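Local coordinates for protein (superoxide dismutase) (Aquifex pyrophilus, PDB 1COJ) that catalyses the disproportionation of superoxide to hydrogen peroxide and oxygen at an iron centre in each subunit of a homotetramer, at the interface of chains A and B and the interface of chains A and C. Residues are numbered along the deposited sequence; one frame, centred on the assembly and turned at random. Chains: chain A/B/C, Protein (superoxide dismutase).

Contact 1: the interface of chains A and B. Residues chain A 26, 30-31, 167; chain B 166, 170, 175.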
loop_
_atom_site.group_PDB
_atom_site.type_symbol
_atom_site.label_atom_id
_atom_site.label_comp_id
_atom_site.label_asym_id
_atom_site.label_seq_id
_atom_site.Cartn_x
_atom_site.Cartn_y
_atom_site.Cartn_z
ATOM N N PRO A 26 -11.264 15.153 19.984
ATOM C CA PRO A 26 -11.647 14.228 18.916
ATOM C C PRO A 26 -10.615 13.129 18.669
ATOM O O PRO A 26 -10.971 12.002 18.324
ATOM C CB PRO A 26 -11.800 15.149 17.704
ATOM C CG PRO A 26 -10.803 16.222 17.966
ATOM C CD PRO A 26 -11.008 16.500 19.438
ATOM N N ALA A 30 -12.818 10.126 19.600
ATOM C CA ALA A 30 -13.363 9.593 18.358
ATOM C C ALA A 30 -12.445 8.616 17.635
ATOM O O ALA A 30 -12.823 7.468 17.387
ATOM C CB ALA A 30 -13.771 10.726 17.422
ATOM N N HIS A 31 -11.244 9.071 17.298
ATOM C CA HIS A 31 -10.287 8.240 16.578
ATOM C C HIS A 31 -9.762 7.057 17.363
ATOM O O HIS A 31 -9.982 5.912 16.978
ATOM C CB HIS A 31 -9.138 9.096 16.059
ATOM C CG HIS A 31 -9.575 10.135 15.073
ATOM N ND1 HIS A 31 -10.082 9.801 13.833
ATOM C CD2 HIS A 31 -9.648 11.483 15.157
ATOM C CE1 HIS A 31 -10.450 10.902 13.197
ATOM N NE2 HIS A 31 -10.199 11.935 13.975
ATOM N N HIS A 167 -5.364 14.369 11.519
ATOM C CA HIS A 167 -6.255 14.603 12.652
ATOM C C HIS A 167 -5.502 14.921 13.945
ATOM O O HIS A 167 -6.069 15.484 14.880
ATOM C CB HIS A 167 -7.212 13.415 12.865
ATOM C CG HIS A 167 -6.529 12.117 13.175
ATOM N ND1 HIS A 167 -6.799 10.928 12.531
ATOM C CD2 HIS A 167 -5.599 11.818 14.115
ATOM C CE1 HIS A 167 -6.045 9.976 13.089
ATOM N NE2 HIS A 167 -5.300 10.476 14.054
ATOM N N GLU B 166 -8.560 13.782 5.530
ATOM C CA GLU B 166 -8.942 14.555 6.704
ATOM C C GLU B 166 -8.818 16.067 6.547
ATOM O O GLU B 166 -9.622 16.812 7.102
ATOM C CB GLU B 166 -8.172 14.065 7.925
ATOM C CG GLU B 166 -8.499 12.620 8.246
ATOM C CD GLU B 166 -7.743 12.072 9.435
ATOM O OE1 GLU B 166 -6.556 12.419 9.629
ATOM O OE2 GLU B 166 -8.344 11.264 10.173
ATOM N N TYR B 170 -11.659 18.601 8.185
ATOM C CA TYR B 170 -11.306 18.783 9.587
ATOM C C TYR B 170 -11.497 20.167 10.193
ATOM O O TYR B 170 -11.798 20.280 11.381
ATOM C CB TYR B 170 -9.898 18.265 9.881
ATOM C CG TYR B 170 -9.897 17.296 11.031
ATOM C CD1 TYR B 170 -10.250 15.960 10.844
ATOM C CD2 TYR B 170 -9.621 17.734 12.322
ATOM C CE1 TYR B 170 -10.334 15.096 11.924
ATOM C CE2 TYR B 170 -9.701 16.892 13.389
ATOM C CZ TYR B 170 -10.060 15.575 13.202
ATOM O OH TYR B 170 -10.184 14.755 14.308
ATOM N N ASN B 175 -13.713 15.342 13.238
ATOM C CA ASN B 175 -13.868 13.929 12.877
ATOM C C ASN B 175 -15.172 13.565 12.159
ATOM O O ASN B 175 -15.289 12.457 11.630
ATOM C CB ASN B 175 -13.774 13.061 14.130
ATOM C CG ASN B 175 -14.895 13.343 15.107
ATOM O OD1 ASN B 175 -14.880 14.362 15.792
ATOM N ND2 ASN B 175 -15.883 12.462 15.157
HETATM O O HOH W 1 -8.213 14.672 16.384
#
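A:His167, an iron ligand, meets B:Glu166 and B:Tyr170 with CB and the ND1 side of its ring. Its CA lies over one face of the phenol ring, toward the rim, and CB comes to 3.6 Å from CZ of B:Tyr170 at that rim while also touching the carboxylate of B:Glu166. CG sits near both carboxylate oxygens. Beyond it, ND1 donates to B:Glu166 OE2 at 2.8 Å; the oxygen is in the imidazole plane and receives the bond on its syn lone pair, with 156° at the hydrogen. CE1 is more distant from that oxygen, at 3.9 Å, and NE2 is the ring nitrogen left for iron, as is usual in this family. The backbone N of A:His167 also hydrogen bonds to B:Glu166 OE1 at 3.0 Å, meeting it from above the carboxylate plane. The ND1 bond restrains the ring's rotation while the N bond ties the backbone to the same carboxylate, and the negative charge would probably make the imidazole a stronger electron donor to the metal.

Within chain A, ND1 of A:His167 stands over the centre of the A:His31 ring. The NE2 of that second imidazole shares a hydrogen bond of 2.8 Å with B:Tyr170 OH, donor not decided, each atom lying at the edge of the other's ring and in its plane. The same hydroxyl hydrogen bonds with water 1, which reaches the carbonyl O of A:His167 at 2.7 Å. B:Asn175 closes the flank: its amide lies against A:Ala30 CB, ND2 being 3.6 Å off.

In this dimer interface, typical of iron and manganese superoxide dismutases, reciprocal glutamate–histidine bridges tie each metal site to the neighbouring subunit, and the A:His31–B:Tyr170 pair joins the substrate channel to it.

Contact 2: the interface of chains A and C. Residues chain A 34-35, 38, 73-74; chain C 58, 60-61.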
loop_
_atom_site.group_PDB
_atom_site.type_symbol
_atom_site.label_atom_id
_atom_site.label_comp_id
_atom_site.label_asym_id
_atom_site.label_seq_id
_atom_site.Cartn_x
_atom_site.Cartn_y
_atom_site.Cartn_z
ATOM N N GLY A 34 -12.333 4.671 18.372
ATOM C CA GLY A 34 -12.907 4.058 17.187
ATOM C C GLY A 34 -12.123 2.823 16.782
ATOM O O GLY A 34 -12.703 1.831 16.325
ATOM N N TYR A 35 -10.804 2.877 16.959
ATOM C CA TYR A 35 -9.933 1.750 16.631
ATOM C C TYR A 35 -10.186 0.605 17.602
ATOM O O TYR A 35 -10.138 -0.564 17.217
ATOM C CB TYR A 35 -8.458 2.156 16.683
ATOM C CG TYR A 35 -8.089 3.218 15.676
ATOM C CD1 TYR A 35 -8.409 3.066 14.327
ATOM C CD2 TYR A 35 -7.445 4.388 16.072
ATOM C CE1 TYR A 35 -8.100 4.057 13.394
ATOM C CE2 TYR A 35 -7.132 5.386 15.146
ATOM C CZ TYR A 35 -7.462 5.211 13.809
ATOM O OH TYR A 35 -7.134 6.177 12.880
ATOM N N LYS A 38 -13.579 -1.058 16.565
ATOM C CA LYS A 38 -13.449 -1.858 15.355
ATOM C C LYS A 38 -12.606 -3.111 15.549
ATOM O O LYS A 38 -12.908 -4.162 14.973
ATOM C CB LYS A 38 -12.930 -1.006 14.200
ATOM C CG LYS A 38 -14.022 -0.194 13.537
ATOM C CD LYS A 38 -15.080 -1.111 12.948
ATOM C CE LYS A 38 -16.210 -0.320 12.342
ATOM N NZ LYS A 38 -17.129 -1.222 11.611
ATOM N N PHE A 73 -4.475 -2.994 11.039
ATOM C CA PHE A 73 -4.743 -1.561 10.962
ATOM C C PHE A 73 -5.296 -1.039 12.283
ATOM O O PHE A 73 -4.776 -0.072 12.851
ATOM C CB PHE A 73 -5.737 -1.252 9.836
ATOM C CG PHE A 73 -6.009 0.218 9.651
ATOM C CD1 PHE A 73 -5.089 1.030 8.995
ATOM C CD2 PHE A 73 -7.171 0.794 10.167
ATOM C CE1 PHE A 73 -5.319 2.398 8.851
ATOM C CE2 PHE A 73 -7.413 2.158 10.030
ATOM C CZ PHE A 73 -6.484 2.964 9.373
ATOM N N ASN A 74 -6.326 -1.709 12.783
ATOM C CA ASN A 74 -6.965 -1.298 14.020
ATOM C C ASN A 74 -6.161 -1.568 15.284
ATOM O O ASN A 74 -6.089 -0.708 16.169
ATOM C CB ASN A 74 -8.382 -1.876 14.104
ATOM C CG ASN A 74 -9.316 -1.271 13.058
ATOM O OD1 ASN A 74 -9.608 -1.884 12.034
ATOM N ND2 ASN A 74 -9.760 -0.056 13.306
ATOM N N ASN C 58 -17.659 1.849 6.774
ATOM C CA ASN C 58 -16.692 2.425 7.700
ATOM C C ASN C 58 -15.287 2.178 7.152
ATOM O O ASN C 58 -14.992 1.085 6.662
ATOM C CB ASN C 58 -16.868 1.769 9.075
ATOM C CG ASN C 58 -15.934 2.337 10.116
ATOM O OD1 ASN C 58 -14.790 1.904 10.236
ATOM N ND2 ASN C 58 -16.409 3.318 10.867
ATOM N N ASN C 60 -12.407 1.927 8.782
ATOM C CA ASN C 60 -11.537 1.104 9.622
ATOM C C ASN C 60 -11.752 -0.360 9.285
ATOM O O ASN C 60 -10.814 -1.156 9.288
ATOM C CB ASN C 60 -11.814 1.361 11.100
ATOM C CG ASN C 60 -11.417 2.758 11.526
ATOM O OD1 ASN C 60 -11.799 3.229 12.593
ATOM N ND2 ASN C 60 -10.630 3.420 10.702
ATOM N N TYR C 61 -13.010 -0.695 9.031
ATOM C CA TYR C 61 -13.430 -2.036 8.643
ATOM C C TYR C 61 -14.939 -2.075 8.461
ATOM O O TYR C 61 -15.683 -1.532 9.273
ATOM C CB TYR C 61 -13.035 -3.113 9.672
ATOM C CG TYR C 61 -13.618 -4.474 9.323
ATOM C CD1 TYR C 61 -12.982 -5.314 8.407
ATOM C CD2 TYR C 61 -14.880 -4.853 9.789
ATOM C CE1 TYR C 61 -13.593 -6.483 7.950
ATOM C CE2 TYR C 61 -15.501 -6.020 9.332
ATOM C CZ TYR C 61 -14.852 -6.821 8.409
ATOM O OH TYR C 61 -15.484 -7.929 7.901
HETATM O O HOH W 2 -9.010 5.501 10.650
#
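The amide of C:Asn60 is set beside the rings of A:Tyr35 and A:Phe73, inclined to both: its plane makes 37° with the phenol and 45° with the phenyl, so neither pair is a parallel stack. ND2 is the leading atom, 3.5 Å from A:Phe73 CE2 and 3.7 Å from A:Tyr35 CE1. In-plane neighbours take the ring edges: the atom modelled as A:Asn74 ND2 at A:Tyr35, water 2 at A:Phe73. Water 2 shares hydrogen bonds with C:Asn60 ND2 and, at 3.0 Å, with A:Tyr35 OH, connecting the inserted amide to the tyrosine hydroxyl.

Across from C:Asn60, the amide of A:Asn74 is turned nearly perpendicular. As modelled, its OD1 faces the C:Asn60 carbonyl O at 3.1 Å. Both atoms can only accept, so the assignment of OD1 and ND2 is doubtful; exchanging them would supply a donor.

A:Lys38 lies alongside C:Asn58, the two running in opposite directions. Its CG packs 3.6 Å from C:Asn60 CB; the bend at chi2 (-61°), followed by an extended stretch, carries CE along the C:Asn58 amide and NZ to the C:Tyr61 carbonyl. NZ hydrogen bonds to that carbonyl O at 2.8 Å, tilted from the carbonyl plane. Replacement by an alanine would probably strip that carbonyl of its ammonium donor and open a gap beside the C:Asn58 amide. C:Asn58 in turn shapes the loop, its OD1 accepting from C:Asn60 N at 2.8 Å.

The patch belongs to the second type of interface in the homotetramer, where a loop of one subunit docks on helices 21-47 and 63-86 of another. A:Tyr35 is the conserved active-site tyrosine of this family, so the docking loop probably also buttresses the surroundings of the iron site.

Contact 1 and contact 2 have C-alpha centres about 13 Å apart and share chain A's helix 21-47. Its residues A:Pro26, A:Ala30 and A:His31 serve contact 1, while A:Gly34, A:Tyr35 and A:Lys38, one to two turns beyond A:His31, serve contact 2. The partners differ: contact 1 engages chain B near its 3-10 helix 166-168 and helix 170-173, contact 2 a loop of chain C. One helix therefore takes part in two different two-fold interfaces of the tetramer. Since it also carries the iron ligand A:His27, assembly and active-site geometry are probably coupled; the tetramer contacts themselves may also contribute to the enzyme's thermostability.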